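Local coordinates for protein 3-dehydroquinate dehydratase (Clostridium difficile, PDB 4H3D) that catalyses the cis-dehydration of 3-dehydroquinate to 3-dehydroshikimate through an imine intermediate, the third step of the chorismate pathway towards aromatic amino acids, at residues L188-T192 with I204-S208. Sequence-based numbering, arbitrary orientation.
With SHL (5-hydroxy-6-methyl-4-oxo-4H-pyran-2-carboxylic acid), chain I.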
loop_
_atom_site.group_PDB
_atom_site.type_symbol
_atom_site.label_atom_id
_atom_site.label_comp_id
_atom_site.label_asym_id
_atom_site.label_seq_id
_atom_site.Cartn_x
_atom_site.Cartn_y
_atom_site.Cartn_z
ATOM N N LEU B 188 9.448 10.057 0.317
ATOM C CA LEU B 188 9.350 9.685 1.731
ATOM C C LEU B 188 9.686 8.201 1.900
ATOM O O LEU B 188 10.496 7.823 2.781
ATOM C CB LEU B 188 7.941 10.010 2.289
ATOM C CG LEU B 188 7.656 9.720 3.774
ATOM C CD1 LEU B 188 7.334 8.235 4.044
ATOM C CD2 LEU B 188 8.813 10.221 4.689
ATOM N N LEU B 189 9.116 7.361 1.033
ATOM C CA LEU B 189 9.400 5.919 1.079
ATOM C C LEU B 189 10.859 5.602 0.725
ATOM O O LEU B 189 11.479 4.729 1.345
ATOM C CB LEU B 189 8.436 5.138 0.171
ATOM C CG LEU B 189 6.960 5.116 0.609
ATOM C CD1 LEU B 189 6.128 4.309 -0.402
ATOM C CD2 LEU B 189 6.798 4.540 2.023
ATOM N N GLU B 190 11.407 6.306 -0.259
ATOM C CA GLU B 190 12.820 6.135 -0.651
ATOM C C GLU B 190 13.784 6.521 0.496
ATOM O O GLU B 190 14.772 5.814 0.772
ATOM C CB GLU B 190 13.139 6.989 -1.888
ATOM C CG GLU B 190 14.581 6.780 -2.419
ATOM C CD GLU B 190 14.976 7.780 -3.500
ATOM O OE1 GLU B 190 16.023 7.556 -4.156
ATOM O OE2 GLU B 190 14.259 8.799 -3.674
ATOM N N ALA B 191 13.495 7.648 1.135
ATOM C CA ALA B 191 14.268 8.133 2.277
ATOM C C ALA B 191 14.181 7.142 3.422
ATOM O O ALA B 191 15.186 6.822 4.052
ATOM C CB ALA B 191 13.758 9.506 2.713
ATOM N N THR B 192 12.973 6.636 3.678
ATOM C CA THR B 192 12.751 5.647 4.727
ATOM C C THR B 192 13.648 4.423 4.532
ATOM O O THR B 192 14.340 3.993 5.458
ATOM C CB THR B 192 11.275 5.180 4.755
ATOM O OG1 THR B 192 10.408 6.302 5.015
ATOM C CG2 THR B 192 11.053 4.105 5.803
ATOM N N ILE B 204 12.923 3.123 13.021
ATOM C CA ILE B 204 12.466 4.444 12.665
ATOM C C ILE B 204 10.994 4.394 12.317
ATOM O O ILE B 204 10.444 3.317 12.005
ATOM C CB ILE B 204 13.259 5.044 11.481
ATOM C CG1 ILE B 204 13.006 4.247 10.192
ATOM C CG2 ILE B 204 14.788 5.078 11.822
ATOM C CD1 ILE B 204 13.702 4.793 8.974
ATOM N N ILE B 205 10.363 5.563 12.401
ATOM C CA ILE B 205 8.950 5.753 12.135
ATOM C C ILE B 205 8.808 6.866 11.109
ATOM O O ILE B 205 9.289 7.979 11.329
ATOM C CB ILE B 205 8.212 6.228 13.415
ATOM C CG1 ILE B 205 8.430 5.252 14.570
ATOM C CG2 ILE B 205 6.714 6.455 13.133
ATOM C CD1 ILE B 205 8.079 5.879 15.975
ATOM N N THR B 206 8.141 6.586 9.992
ATOM C CA THR B 206 7.936 7.605 8.964
ATOM C C THR B 206 6.573 7.509 8.369
ATOM O O THR B 206 5.968 6.402 8.332
ATOM C CB THR B 206 8.914 7.462 7.776
ATOM O OG1 THR B 206 8.595 6.273 7.022
ATOM C CG2 THR B 206 10.378 7.405 8.280
ATOM N N MET B 207 6.058 8.645 7.906
ATOM C CA MET B 207 4.780 8.675 7.206
ATOM C C MET B 207 4.664 9.875 6.294
ATOM O O MET B 207 5.303 10.912 6.503
ATOM C CB MET B 207 3.594 8.678 8.171
ATOM C CG MET B 207 3.363 9.986 8.867
ATOM S SD MET B 207 1.973 9.899 10.009
ATOM C CE MET B 207 2.549 8.638 11.151
ATOM N N SER B 208 3.853 9.687 5.263
ATOM C CA SER B 208 3.502 10.700 4.304
ATOM C C SER B 208 2.025 10.874 4.604
ATOM O O SER B 208 1.253 9.916 4.553
ATOM C CB SER B 208 3.705 10.201 2.863
ATOM O OG SER B 208 3.389 11.219 1.950
HETATM O OAD SHL I . -1.233 9.389 11.947
HETATM C CAH SHL I . -0.986 10.593 11.681
HETATM O OAA SHL I . -1.659 11.217 10.821
HETATM C CAK SHL I . 0.092 11.250 12.391
HETATM O OAG SHL I . 0.832 10.487 13.357
HETATM C CAF SHL I . 1.748 11.155 14.195
HETATM C CAL SHL I . 2.342 10.456 15.193
HETATM C CAJ SHL I . 1.902 12.484 14.013
HETATM O OAC SHL I . 2.737 13.157 14.800
HETATM C CAI SHL I . 1.224 13.155 13.034
HETATM C CAE SHL I . 0.339 12.552 12.232
HETATM O OAB SHL I . 1.431 14.451 12.859
#
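Leu188, Thr192 and Thr206 contribute the greatest share of the 253 Å² buried here. Leu188 points from the helix at the strand, and its branched aliphatic side chain lies over the strand backbone: CG is 3.8 Å from Met207 O, and CD1 comes within 3.8 Å of Thr206 OG1 and 4.0 Å of Ser208 N. One turn on, Thr192 suits a buried helical position because its hydroxyl can be satisfied locally; OG1 donates a hydrogen bond to Leu188 O (2.7 Å), which also accepts from Thr192 N (2.9 Å). The same Thr192 OG1 sits 2.7 Å from OG1 of Thr206, whose beta-branched side chain suits an extended strand. Strand 172-177, helix 182-199 and strand 205-208 form a beta-alpha-beta crossover of the TIM barrel; the helix runs back nearly antiparallel (167°, axes 8.7 Å apart), so 205-208 re-enters parallel to 172-177. At the start of the strand segment, apolar Ile204 sets CD1 3.7 Å from Thr192 O and 4.2 Å from Thr192 CG2. The CA-to-CB bond of Met207 is directed away from the helix, and its long, unbranched thioether reaches the ligand pocket near Schiff-base Lys174, with SD 3.3 Å from SHL CAK.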